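Local coordinates for 3-hexulose-6-phosphate synthase (Mycobacterium gastri, PDB 3AJX), which belongs to the orotidine 5'-phosphate decarboxylase/HUMPS family of TIM-barrel enzymes and carries a magnesium ion in its barrel, at residues 29-34 with 54-59; 109-114 with 132-137; 159-164 with 176-181; 72-77 with 97-102. The protein carries 1 engineered substitution. One frame throughout, in Å; residues are numbered along the deposited sequence.

Interaction 1: residues 29-34 with 54-59; sequences IELGTP and KIVFAD. With MG (magnesium ion), chain F.
Residues 29-31 and 55-59 are neighbouring parallel strands of a TIM barrel, with their axes 4.6 Å apart at closest approach and inclined by 24°. Four backbone bonds join them: Ile-29 N to Ile-55 O, Phe-57 N to Ile-29 O, Leu-31 N to Phe-57 O and Asp-59 N to Leu-31 O. Ile-29, Leu-31, Val-56 and Ala-58 face helix 42-50. There Leu-31 CD2 presses against Val-56 CG1 at 3.4 Å, tighter than usual. Glu-30 and Phe-57 lie on the other face. Glu-30 has CG anti to its backbone N (chi1 169°) and runs alongside Phe-57, with its CG 3.4 Å from CD2 of the ring. Its carboxylate reaches the magnesium site, where OE2 lies 2.7 Å from the ion. Asp-59 OD2 binds the magnesium at 2.1 Å. Glu-30 OE2 and Asp-59 OD2 are 3.1 Å apart, with the carboxylate planes 89° to each other. The ion probably offsets their repulsion. Lys-61 and Thr-82 hold Asp-59 OD1, so both oxygens of this carboxylate are engaged. Thr-33, at the start of helix 33-39, donates from OG1 to Asp-59 O at 2.7 Å, approaching from above the carbonyl plane.

Interaction 2: residues 109-114 with 132-137; sequences DLIGIE and EMHAGL
Hydrogen bonds centre on the carboxylate of Asp-109. His-134 ND1 donates to Asp-109 OD2 at 3.0 Å on the syn lone pair, in the plane of the imidazole and fairly straight (163°). A weaker bond runs from the same ND1 to OD1. Asp-109 OD1 also accepts from Ile-111 N, an Asx turn. The bonds to ND1 and to Ile-111 N should together hold the carboxylate steady, nearly coplanar with the ring. On the backbone, Leu-110 N donates to Glu-132 O at 3.0 Å.

Charge and water come next. The like charges of Asp-109 OD2 and Glu-132 OE2 lie 3.7 Å apart. One magnesium-bound water donates to each of these oxygens. This probably eases the repulsion between them. A second water bridges the segments, accepting from Gly-112 N in the type II turn of residues 110-113 and donating to His-134 O.

Apolar contacts complete the join. Ile-111 CD1 sits over one face of the His-134 ring, 4.2 Å from its centroid, a CH-pi contact. The same methyl lies 3.7 Å from Gly-136 CA. Leu-110 CD1 meets Met-133 CE at 3.8 Å, the two side chains lying side by side.

The contact lies at the C-terminal ends of barrel strands 105-109 and 130-134. Leu-110 packs on helix 116-125, Met-133 on helix 148-157, and Leu-137 N bonds to Asp-64 of the second subunit.

Interaction 3: residues 159-164 with 176-181; sequences VPFSVA and QKAGAE
Aromatic packing dominates this contact, which lies within the beta-alpha-beta unit of strand 161-164, helix 172-177 and strand 182-185. The Phe-161 ring reaches across to the turn that follows the helix. Its CG takes the crowded position between the backbone N and the carbonyl carbon (chi1 71°). Ala-180 CA lies over one ring face, offset toward the rim and 3.8 Å from the ring centroid, a CH-pi contact. At the edge, near the ring plane, Ala-178 O comes within 3.5 Å of Phe-161 CZ.

Other apolar contacts involve methyl groups. Ala-180 CB is 3.7 Å from Phe-161 CE2 and 3.9 Å from Val-163 CG2, so it touches two side chains of the strand. Ala-178 CB approaches Phe-161 CZ less closely, at 4.2 Å.

A backbone hydrogen bond and a water tie the segments. Glu-181 N donates to Phe-161 O at 2.7 Å, nearly along the C=O axis. The water accepts from Phe-161 N and donates to Gly-179 O.

The turn is a Schellman motif. Gly-179 has positive phi (97°), backbone angles that call for glycine, and Gly-179 N bonds back to Gln-176 O. The reversal presents Ala-180 to the phenyl face and brings the chain back toward the sheet.

Strand 161-164 pairs on one side with strand 130-134 and on the other with strand 182-185, which begins just after Glu-181. Val-163 and Ala-178 both pack on Leu-151 of helix 148-157.

Interaction 4: residues 72-77 with 97-102; sequences IAFKAG and KAAQAH
Two rings, Phe-74 and His-102, meet obliquely, with centroids 5.9 Å apart and planes at 54°, so the pair is neither a stack nor T-shaped. Lys-75 CE lies at the imidazole edge, 4.1 Å from His-102 CE1 and near the ring plane. Imidazole CD2 approaches Phe-74 CB at 3.9 Å. The backbone and methyl of Ala-99 also meet the phenyl ring at a slant. This contact joins helix 66-75 to helix 89-102, adjacent helices in the outer layer of the TIM barrel.

Phe-74 makes the deepest reach. Its CG is anti to the carbonyl carbon (chi1 -75°), and CE1 comes 3.5 Å from Ala-99 CA. CE1 is also 3.8 Å from Ala-99 CB and 4.3 Å from Ala-98 CB. The small alanines let the ring lie close to the neighbouring helix backbone. Val-81 of strand 80-84 also packs on Phe-74. Lys-75 is extended and crosses the imidazole at about a right angle.

Between the two segments the contact is van der Waals in kind. The polar bond of the imidazole is made just outside them, from His-102 NE2 to Asp-71 of the first helix, which probably fixes the ring rotation and may favour a protonated imidazole.

Overall arrangement
Interactions 1 and 2 share the magnesium site near the C-terminal ends of the barrel strands. They touch where Phe-57 CZ lies 3.6 Å from Glu-132 OE1, and one magnesium-bound water belongs to both. Asp-59 OD1 and Asp-109 OD2 are 4.1 Å apart, so the acidic groups crowd round the ion. Interaction 3 lies on the next strand of the same closed sheet, 161-164, which pairs with strand 130-134 of interaction 2. Ala-135 N lies 2.8 Å from Ala-164 O, a probable hydrogen bond. The Val-163 side chain is about 11 Å from the magnesium. Interaction 4 lies in the outer helix layer, its centre about 14 Å from that of interaction 1. The two meet at Val-56 CB and Gly-77 O. Interactions 1 and 2 also touch the second subunit.

Interaction 1: residues 29-34 with 54-59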
loop_
_atom_site.group_PDB
_atom_site.type_symbol
_atom_site.label_atom_id
_atom_site.label_comp_id
_atom_site.label_asym_id
_atom_site.label_seq_id
_atom_site.Cartn_x
_atom_site.Cartn_y
_atom_site.Cartn_z
ATOM N N ILE A 29 -18.868 2.520 -4.209
ATOM C CA ILE A 29 -18.420 1.134 -4.269
ATOM C C ILE A 29 -16.900 1.154 -4.177
ATOM O O ILE A 29 -16.220 1.662 -5.070
ATOM C CB ILE A 29 -18.814 0.455 -5.593
ATOM C CG1 ILE A 29 -20.336 0.395 -5.708
ATOM C CG2 ILE A 29 -18.238 -0.955 -5.644
ATOM C CD1 ILE A 29 -20.821 -0.071 -7.067
ATOM N N GLU A 30 -16.380 0.610 -3.084
ATOM C CA GLU A 30 -14.940 0.564 -2.864
ATOM C C GLU A 30 -14.319 -0.773 -3.235
ATOM O O GLU A 30 -14.839 -1.829 -2.875
ATOM C CB GLU A 30 -14.618 0.838 -1.392
ATOM C CG GLU A 30 -13.168 0.549 -1.020
ATOM C CD GLU A 30 -12.948 0.465 0.477
ATOM O OE1 GLU A 30 -13.621 1.208 1.218
ATOM O OE2 GLU A 30 -12.096 -0.344 0.912
ATOM N N LEU A 31 -13.208 -0.710 -3.961
ATOM C CA LEU A 31 -12.452 -1.902 -4.329
ATOM C C LEU A 31 -11.319 -1.886 -3.306
ATOM O O LEU A 31 -10.458 -1.004 -3.334
ATOM C CB LEU A 31 -11.886 -1.794 -5.750
ATOM C CG LEU A 31 -12.853 -1.748 -6.942
ATOM C CD1 LEU A 31 -13.833 -2.910 -6.847
ATOM C CD2 LEU A 31 -13.598 -0.433 -6.956
ATOM N N GLY A 32 -11.341 -2.851 -2.397
ATOM C CA GLY A 32 -10.341 -2.912 -1.347
ATOM C C GLY A 32 -8.904 -3.073 -1.791
ATOM O O GLY A 32 -8.620 -3.494 -2.910
ATOM N N THR A 33 -7.991 -2.740 -0.888
ATOM C CA THR A 33 -6.570 -2.838 -1.173
ATOM C C THR A 33 -6.152 -4.262 -1.553
ATOM O O THR A 33 -5.430 -4.459 -2.527
ATOM C CB THR A 33 -5.747 -2.343 0.027
ATOM O OG1 THR A 33 -6.220 -1.046 0.417
ATOM C CG2 THR A 33 -4.279 -2.241 -0.343
ATOM N N PRO A 34 -6.600 -5.279 -0.793
ATOM C CA PRO A 34 -6.205 -6.645 -1.157
ATOM C C PRO A 34 -6.759 -7.060 -2.523
ATOM O O PRO A 34 -6.130 -7.825 -3.251
ATOM C CB PRO A 34 -6.764 -7.486 -0.008
ATOM C CG PRO A 34 -7.960 -6.701 0.437
ATOM C CD PRO A 34 -7.454 -5.279 0.409
ATOM N N LYS A 54 -22.206 4.998 -10.479
ATOM C CA LYS A 54 -21.906 4.864 -9.061
ATOM C C LYS A 54 -20.498 5.407 -8.867
ATOM O O LYS A 54 -19.685 5.365 -9.789
ATOM C CB LYS A 54 -21.940 3.395 -8.630
ATOM C CG LYS A 54 -23.330 2.790 -8.559
ATOM C CD LYS A 54 -24.129 3.377 -7.412
ATOM C CE LYS A 54 -25.537 2.819 -7.389
ATOM N NZ LYS A 54 -26.355 3.410 -6.297
ATOM N N ILE A 55 -20.215 5.926 -7.679
ATOM C CA ILE A 55 -18.883 6.444 -7.390
ATOM C C ILE A 55 -17.988 5.252 -7.078
ATOM O O ILE A 55 -18.268 4.488 -6.154
ATOM C CB ILE A 55 -18.908 7.394 -6.177
ATOM C CG1 ILE A 55 -19.707 8.651 -6.526
ATOM C CG2 ILE A 55 -17.485 7.753 -5.757
ATOM C CD1 ILE A 55 -19.962 9.571 -5.353
ATOM N N VAL A 56 -16.923 5.090 -7.856
ATOM C CA VAL A 56 -15.989 3.987 -7.658
ATOM C C VAL A 56 -14.760 4.482 -6.900
ATOM O O VAL A 56 -14.075 5.409 -7.328
ATOM C CB VAL A 56 -15.588 3.358 -9.004
ATOM C CG1 VAL A 56 -14.500 2.319 -8.796
ATOM C CG2 VAL A 56 -16.813 2.696 -9.638
ATOM N N PHE A 57 -14.506 3.837 -5.767
ATOM C CA PHE A 57 -13.429 4.170 -4.838
ATOM C C PHE A 57 -12.323 3.107 -4.916
ATOM O O PHE A 57 -12.558 1.941 -4.609
ATOM C CB PHE A 57 -14.084 4.210 -3.448
ATOM C CG PHE A 57 -13.181 4.603 -2.318
ATOM C CD1 PHE A 57 -13.376 5.815 -1.660
ATOM C CD2 PHE A 57 -12.254 3.703 -1.802
ATOM C CE1 PHE A 57 -12.674 6.123 -0.496
ATOM C CE2 PHE A 57 -11.549 4.001 -0.641
ATOM C CZ PHE A 57 -11.764 5.216 0.016
ATOM N N ALA A 58 -11.127 3.504 -5.348
ATOM C CA ALA A 58 -10.001 2.569 -5.444
ATOM C C ALA A 58 -9.110 2.761 -4.220
ATOM O O ALA A 58 -8.453 3.796 -4.087
ATOM C CB ALA A 58 -9.207 2.820 -6.732
ATOM N N ASP A 59 -9.103 1.770 -3.330
ATOM C CA ASP A 59 -8.319 1.841 -2.098
ATOM C C ASP A 59 -6.858 1.476 -2.343
ATOM O O ASP A 59 -6.370 0.435 -1.889
ATOM C CB ASP A 59 -8.917 0.903 -1.043
ATOM C CG ASP A 59 -8.590 1.335 0.375
ATOM O OD1 ASP A 59 -7.747 2.238 0.550
ATOM O OD2 ASP A 59 -9.179 0.766 1.318
HETATM MG MG MG F . -10.583 0.846 2.869
HETATM O O HOH W 1 -12.039 1.314 3.313
HETATM O O HOH W 2 -9.518 -2.082 1.648
HETATM O O HOH W 3 -9.271 0.713 4.412
HETATM O O HOH W 4 -9.854 2.868 2.869
#

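Interaction 2: residues 109-114 with 132-137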
loop_
_atom_site.group_PDB
_atom_site.type_symbol
_atom_site.label_atom_id
_atom_site.label_comp_id
_atom_site.label_asym_id
_atom_site.label_seq_id
_atom_site.Cartn_x
_atom_site.Cartn_y
_atom_site.Cartn_z
ATOM N N ASP A 109 -6.397 8.266 3.644
ATOM C CA ASP A 109 -6.712 7.232 4.625
ATOM C C ASP A 109 -5.809 7.438 5.835
ATOM O O ASP A 109 -4.591 7.272 5.745
ATOM C CB ASP A 109 -6.467 5.850 4.010
ATOM C CG ASP A 109 -6.990 4.728 4.874
ATOM O OD1 ASP A 109 -7.097 4.925 6.099
ATOM O OD2 ASP A 109 -7.284 3.643 4.330
ATOM N N LEU A 110 -6.404 7.799 6.969
ATOM C CA LEU A 110 -5.626 8.058 8.175
ATOM C C LEU A 110 -5.359 6.821 9.027
ATOM O O LEU A 110 -4.998 6.931 10.200
ATOM C CB LEU A 110 -6.319 9.147 9.006
ATOM C CG LEU A 110 -6.460 10.491 8.273
ATOM C CD1 LEU A 110 -7.247 11.480 9.121
ATOM C CD2 LEU A 110 -5.076 11.058 7.949
ATOM N N ILE A 111 -5.521 5.643 8.433
ATOM C CA ILE A 111 -5.273 4.398 9.150
ATOM C C ILE A 111 -3.864 4.409 9.754
ATOM O O ILE A 111 -2.899 4.834 9.112
ATOM C CB ILE A 111 -5.425 3.179 8.198
ATOM C CG1 ILE A 111 -5.248 1.873 8.975
ATOM C CG2 ILE A 111 -4.411 3.267 7.070
ATOM C CD1 ILE A 111 -5.606 0.632 8.172
ATOM N N GLY A 112 -3.754 3.964 11.001
ATOM C CA GLY A 112 -2.463 3.920 11.664
ATOM C C GLY A 112 -1.927 5.242 12.187
ATOM O O GLY A 112 -0.875 5.270 12.833
ATOM N N ILE A 113 -2.626 6.340 11.908
ATOM C CA ILE A 113 -2.190 7.653 12.371
ATOM C C ILE A 113 -2.589 7.857 13.828
ATOM O O ILE A 113 -3.745 7.662 14.194
ATOM C CB ILE A 113 -2.811 8.780 11.515
ATOM C CG1 ILE A 113 -2.328 8.661 10.065
ATOM C CG2 ILE A 113 -2.435 10.140 12.091
ATOM C CD1 ILE A 113 -0.853 8.934 9.878
ATOM N N GLU A 114 -1.627 8.250 14.655
ATOM C CA GLU A 114 -1.891 8.470 16.072
ATOM C C GLU A 114 -2.622 9.795 16.280
ATOM O O GLU A 114 -3.512 9.891 17.126
ATOM C CB GLU A 114 -0.573 8.468 16.854
ATOM C CG GLU A 114 -0.722 8.173 18.341
ATOM C CD GLU A 114 -1.676 9.122 19.042
ATOM O OE1 GLU A 114 -1.523 10.349 18.866
ATOM O OE2 GLU A 114 -2.573 8.639 19.770
ATOM N N GLU A 132 -10.360 9.616 5.715
ATOM C CA GLU A 132 -11.030 8.446 6.244
ATOM C C GLU A 132 -10.512 8.143 7.638
ATOM O O GLU A 132 -9.326 7.862 7.822
ATOM C CB GLU A 132 -10.813 7.240 5.322
ATOM C CG GLU A 132 -11.584 5.995 5.749
ATOM C CD GLU A 132 -11.497 4.859 4.743
ATOM O OE1 GLU A 132 -12.038 5.002 3.625
ATOM O OE2 GLU A 132 -10.881 3.823 5.070
ATOM N N MET A 133 -11.399 8.261 8.624
ATOM C CA MET A 133 -11.054 7.953 10.008
ATOM C C MET A 133 -11.218 6.446 9.981
ATOM O O MET A 133 -12.308 5.905 10.167
ATOM C CB MET A 133 -12.036 8.613 10.966
ATOM C CG MET A 133 -11.880 10.133 11.015
ATOM S SD MET A 133 -10.180 10.594 11.417
ATOM C CE MET A 133 -10.249 12.393 11.289
ATOM N N HIS A 134 -10.099 5.787 9.719
ATOM C CA HIS A 134 -10.057 4.348 9.524
ATOM C C HIS A 134 -9.306 3.511 10.556
ATOM O O HIS A 134 -8.192 3.845 10.961
ATOM C CB HIS A 134 -9.446 4.117 8.137
ATOM C CG HIS A 134 -9.530 2.708 7.645
ATOM N ND1 HIS A 134 -8.880 2.289 6.503
ATOM C CD2 HIS A 134 -10.197 1.630 8.117
ATOM C CE1 HIS A 134 -9.144 1.011 6.298
ATOM N NE2 HIS A 134 -9.942 0.587 7.260
ATOM N N ALA A 135 -9.937 2.421 10.979
ATOM C CA ALA A 135 -9.324 1.477 11.908
ATOM C C ALA A 135 -9.325 0.175 11.111
ATOM O O ALA A 135 -10.383 -0.348 10.769
ATOM C CB ALA A 135 -10.164 1.329 13.172
ATOM N N GLY A 136 -8.139 -0.326 10.784
ATOM C CA GLY A 136 -8.037 -1.546 10.004
ATOM C C GLY A 136 -8.518 -2.797 10.712
ATOM O O GLY A 136 -8.867 -2.766 11.892
ATOM N N LEU A 137 -8.524 -3.910 9.987
ATOM C CA LEU A 137 -8.965 -5.180 10.549
ATOM C C LEU A 137 -8.080 -5.644 11.702
ATOM O O LEU A 137 -8.577 -6.195 12.685
ATOM C CB LEU A 137 -9.016 -6.252 9.456
ATOM C CG LEU A 137 -10.000 -5.971 8.315
ATOM C CD1 LEU A 137 -9.937 -7.094 7.293
ATOM C CD2 LEU A 137 -11.418 -5.839 8.869
HETATM O O HOH W 4 -9.854 2.868 2.869
HETATM O O HOH W 5 -6.141 3.677 12.765
#

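Interaction 3: residues 159-164 with 176-181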
loop_
_atom_site.group_PDB
_atom_site.type_symbol
_atom_site.label_atom_id
_atom_site.label_comp_id
_atom_site.label_asym_id
_atom_site.label_seq_id
_atom_site.Cartn_x
_atom_site.Cartn_y
_atom_site.Cartn_z
ATOM N N VAL A 159 -12.884 18.437 9.196
ATOM C CA VAL A 159 -12.543 18.143 7.806
ATOM C C VAL A 159 -13.562 17.102 7.343
ATOM O O VAL A 159 -13.888 16.189 8.102
ATOM C CB VAL A 159 -11.131 17.516 7.693
ATOM C CG1 VAL A 159 -10.848 17.122 6.260
ATOM C CG2 VAL A 159 -10.077 18.496 8.198
ATOM N N PRO A 160 -14.093 17.228 6.113
ATOM C CA PRO A 160 -15.067 16.218 5.677
ATOM C C PRO A 160 -14.459 14.837 5.891
ATOM O O PRO A 160 -13.312 14.601 5.506
ATOM C CB PRO A 160 -15.265 16.545 4.202
ATOM C CG PRO A 160 -15.091 18.043 4.169
ATOM C CD PRO A 160 -13.880 18.246 5.066
ATOM N N PHE A 161 -15.212 13.923 6.497
ATOM C CA PHE A 161 -14.657 12.600 6.763
ATOM C C PHE A 161 -15.608 11.428 6.630
ATOM O O PHE A 161 -16.831 11.579 6.663
ATOM C CB PHE A 161 -14.041 12.557 8.171
ATOM C CG PHE A 161 -15.056 12.594 9.293
ATOM C CD1 PHE A 161 -15.668 13.790 9.667
ATOM C CD2 PHE A 161 -15.398 11.428 9.974
ATOM C CE1 PHE A 161 -16.603 13.821 10.706
ATOM C CE2 PHE A 161 -16.333 11.446 11.012
ATOM C CZ PHE A 161 -16.937 12.648 11.380
ATOM N N SER A 162 -15.014 10.253 6.476
ATOM C CA SER A 162 -15.758 9.009 6.389
ATOM C C SER A 162 -15.262 8.179 7.568
ATOM O O SER A 162 -14.200 8.461 8.127
ATOM C CB SER A 162 -15.462 8.285 5.071
ATOM O OG SER A 162 -14.094 7.935 4.967
ATOM N N VAL A 163 -16.038 7.176 7.959
ATOM C CA VAL A 163 -15.659 6.317 9.071
ATOM C C VAL A 163 -15.643 4.862 8.625
ATOM O O VAL A 163 -16.610 4.370 8.046
ATOM C CB VAL A 163 -16.643 6.467 10.258
ATOM C CG1 VAL A 163 -16.250 5.525 11.389
ATOM C CG2 VAL A 163 -16.643 7.912 10.751
ATOM N N ALA A 164 -14.524 4.193 8.879
ATOM C CA ALA A 164 -14.358 2.784 8.542
ATOM C C ALA A 164 -13.741 2.108 9.761
ATOM O O ALA A 164 -12.625 2.438 10.175
ATOM C CB ALA A 164 -13.445 2.626 7.320
ATOM N N GLN A 176 -23.222 8.913 12.029
ATOM C CA GLN A 176 -23.880 10.060 11.419
ATOM C C GLN A 176 -23.906 11.250 12.381
ATOM O O GLN A 176 -23.701 12.390 11.970
ATOM C CB GLN A 176 -25.298 9.684 10.987
ATOM C CG GLN A 176 -26.053 10.801 10.290
ATOM C CD GLN A 176 -27.214 10.287 9.463
ATOM O OE1 GLN A 176 -27.826 9.271 9.797
ATOM N NE2 GLN A 176 -27.530 10.991 8.381
ATOM N N LYS A 177 -24.142 10.976 13.661
ATOM C CA LYS A 177 -24.182 12.029 14.675
ATOM C C LYS A 177 -22.835 12.742 14.801
ATOM O O LYS A 177 -22.779 13.933 15.118
ATOM C CB LYS A 177 -24.578 11.438 16.032
ATOM C CG LYS A 177 -24.656 12.458 17.161
ATOM C CD LYS A 177 -24.962 11.777 18.490
ATOM C CE LYS A 177 -24.999 12.777 19.632
ATOM N NZ LYS A 177 -26.081 13.784 19.450
ATOM N N ALA A 178 -21.750 12.010 14.558
ATOM C CA ALA A 178 -20.410 12.582 14.635
ATOM C C ALA A 178 -20.172 13.540 13.467
ATOM O O ALA A 178 -19.202 14.300 13.466
ATOM C CB ALA A 178 -19.359 11.469 14.630
ATOM N N GLY A 179 -21.057 13.490 12.473
ATOM C CA GLY A 179 -20.943 14.374 11.323
ATOM C C GLY A 179 -20.268 13.773 10.102
ATOM O O GLY A 179 -19.892 14.498 9.176
ATOM N N ALA A 180 -20.119 12.453 10.086
ATOM C CA ALA A 180 -19.478 11.779 8.962
ATOM C C ALA A 180 -20.219 12.019 7.652
ATOM O O ALA A 180 -21.448 12.031 7.614
ATOM C CB ALA A 180 -19.389 10.283 9.233
ATOM N N GLU A 181 -19.458 12.211 6.580
ATOM C CA GLU A 181 -20.018 12.435 5.253
ATOM C C GLU A 181 -20.317 11.078 4.624
ATOM O O GLU A 181 -21.223 10.944 3.797
ATOM C CB GLU A 181 -19.009 13.192 4.383
ATOM C CG GLU A 181 -19.464 13.483 2.962
ATOM C CD GLU A 181 -20.682 14.389 2.904
ATOM O OE1 GLU A 181 -20.974 15.071 3.911
ATOM O OE2 GLU A 181 -21.340 14.431 1.842
HETATM O O HOH W 6 -17.859 15.146 7.436
#

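Interaction 4: residues 72-77 with 97-102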
loop_
_atom_site.group_PDB
_atom_site.type_symbol
_atom_site.label_atom_id
_atom_site.label_comp_id
_atom_site.label_asym_id
_atom_site.label_seq_id
_atom_site.Cartn_x
_atom_site.Cartn_y
_atom_site.Cartn_z
ATOM N N ILE A 72 -2.923 6.324 -12.634
ATOM C CA ILE A 72 -3.288 5.053 -13.247
ATOM C C ILE A 72 -4.623 4.522 -12.729
ATOM O O ILE A 72 -5.375 3.891 -13.476
ATOM C CB ILE A 72 -2.161 3.990 -13.088
ATOM C CG1 ILE A 72 -1.936 3.643 -11.613
ATOM C CG2 ILE A 72 -0.879 4.512 -13.738
ATOM C CD1 ILE A 72 -0.842 2.597 -11.400
ATOM N N ALA A 73 -4.937 4.794 -11.463
ATOM C CA ALA A 73 -6.205 4.346 -10.893
ATOM C C ALA A 73 -7.361 5.157 -11.491
ATOM O O ALA A 73 -8.415 4.605 -11.822
ATOM C CB ALA A 73 -6.177 4.493 -9.370
ATOM N N PHE A 74 -7.165 6.465 -11.628
ATOM C CA PHE A 74 -8.190 7.329 -12.211
ATOM C C PHE A 74 -8.444 6.928 -13.660
ATOM O O PHE A 74 -9.592 6.832 -14.097
ATOM C CB PHE A 74 -7.748 8.798 -12.163
ATOM C CG PHE A 74 -7.832 9.422 -10.794
ATOM C CD1 PHE A 74 -6.852 10.312 -10.367
ATOM C CD2 PHE A 74 -8.898 9.141 -9.945
ATOM C CE1 PHE A 74 -6.930 10.914 -9.115
ATOM C CE2 PHE A 74 -8.986 9.743 -8.686
ATOM C CZ PHE A 74 -7.999 10.631 -8.273
ATOM N N LYS A 75 -7.367 6.692 -14.402
ATOM C CA LYS A 75 -7.487 6.309 -15.801
ATOM C C LYS A 75 -8.168 4.957 -15.957
ATOM O O LYS A 75 -8.798 4.686 -16.981
ATOM C CB LYS A 75 -6.106 6.293 -16.462
ATOM C CG LYS A 75 -5.563 7.694 -16.717
ATOM C CD LYS A 75 -4.236 7.686 -17.455
ATOM C CE LYS A 75 -3.854 9.106 -17.865
ATOM N NZ LYS A 75 -2.658 9.141 -18.753
ATOM N N ALA A 76 -8.052 4.119 -14.930
ATOM C CA ALA A 76 -8.664 2.796 -14.950
ATOM C C ALA A 76 -10.154 2.863 -14.616
ATOM O O ALA A 76 -10.850 1.849 -14.666
ATOM C CB ALA A 76 -7.948 1.870 -13.970
ATOM N N GLY A 77 -10.639 4.052 -14.258
ATOM C CA GLY A 77 -12.054 4.205 -13.957
ATOM C C GLY A 77 -12.429 4.648 -12.556
ATOM O O GLY A 77 -13.609 4.857 -12.267
ATOM N N LYS A 97 -2.777 16.550 -7.455
ATOM C CA LYS A 97 -2.552 17.166 -8.760
ATOM C C LYS A 97 -3.207 16.304 -9.841
ATOM O O LYS A 97 -3.840 16.820 -10.768
ATOM C CB LYS A 97 -1.049 17.309 -9.014
ATOM C CG LYS A 97 -0.690 18.228 -10.165
ATOM C CD LYS A 97 0.811 18.466 -10.193
ATOM C CE LYS A 97 1.184 19.526 -11.209
ATOM N NZ LYS A 97 2.659 19.751 -11.256
ATOM N N ALA A 98 -3.072 14.989 -9.714
ATOM C CA ALA A 98 -3.681 14.087 -10.688
ATOM C C ALA A 98 -5.202 14.165 -10.571
ATOM O O ALA A 98 -5.911 14.133 -11.574
ATOM C CB ALA A 98 -3.210 12.662 -10.458
ATOM N N ALA A 99 -5.706 14.269 -9.343
ATOM C CA ALA A 99 -7.148 14.359 -9.143
ATOM C C ALA A 99 -7.697 15.622 -9.812
ATOM O O ALA A 99 -8.740 15.585 -10.462
ATOM C CB ALA A 99 -7.474 14.359 -7.648
ATOM N N GLN A 100 -6.989 16.736 -9.657
ATOM C CA GLN A 100 -7.420 17.993 -10.261
ATOM C C GLN A 100 -7.441 17.883 -11.777
ATOM O O GLN A 100 -8.364 18.366 -12.431
ATOM C CB GLN A 100 -6.486 19.130 -9.840
ATOM C CG GLN A 100 -6.713 19.617 -8.424
ATOM C CD GLN A 100 -8.034 20.342 -8.270
ATOM O OE1 GLN A 100 -8.231 21.425 -8.827
ATOM N NE2 GLN A 100 -8.954 19.744 -7.521
ATOM N N ALA A 101 -6.426 17.230 -12.330
ATOM C CA ALA A 101 -6.316 17.055 -13.772
ATOM C C ALA A 101 -7.473 16.246 -14.366
ATOM O O ALA A 101 -7.841 16.447 -15.524
ATOM C CB ALA A 101 -4.986 16.386 -14.112
ATOM N N HIS A 102 -8.043 15.339 -13.577
ATOM C CA HIS A 102 -9.141 14.495 -14.042
ATOM C C HIS A 102 -10.496 14.887 -13.465
ATOM O O HIS A 102 -11.489 14.205 -13.706
ATOM C CB HIS A 102 -8.871 13.033 -13.680
ATOM C CG HIS A 102 -7.675 12.452 -14.361
ATOM N ND1 HIS A 102 -7.638 12.207 -15.717
ATOM C CD2 HIS A 102 -6.461 12.087 -13.882
ATOM C CE1 HIS A 102 -6.456 11.720 -16.045
ATOM N NE2 HIS A 102 -5.721 11.637 -14.947
#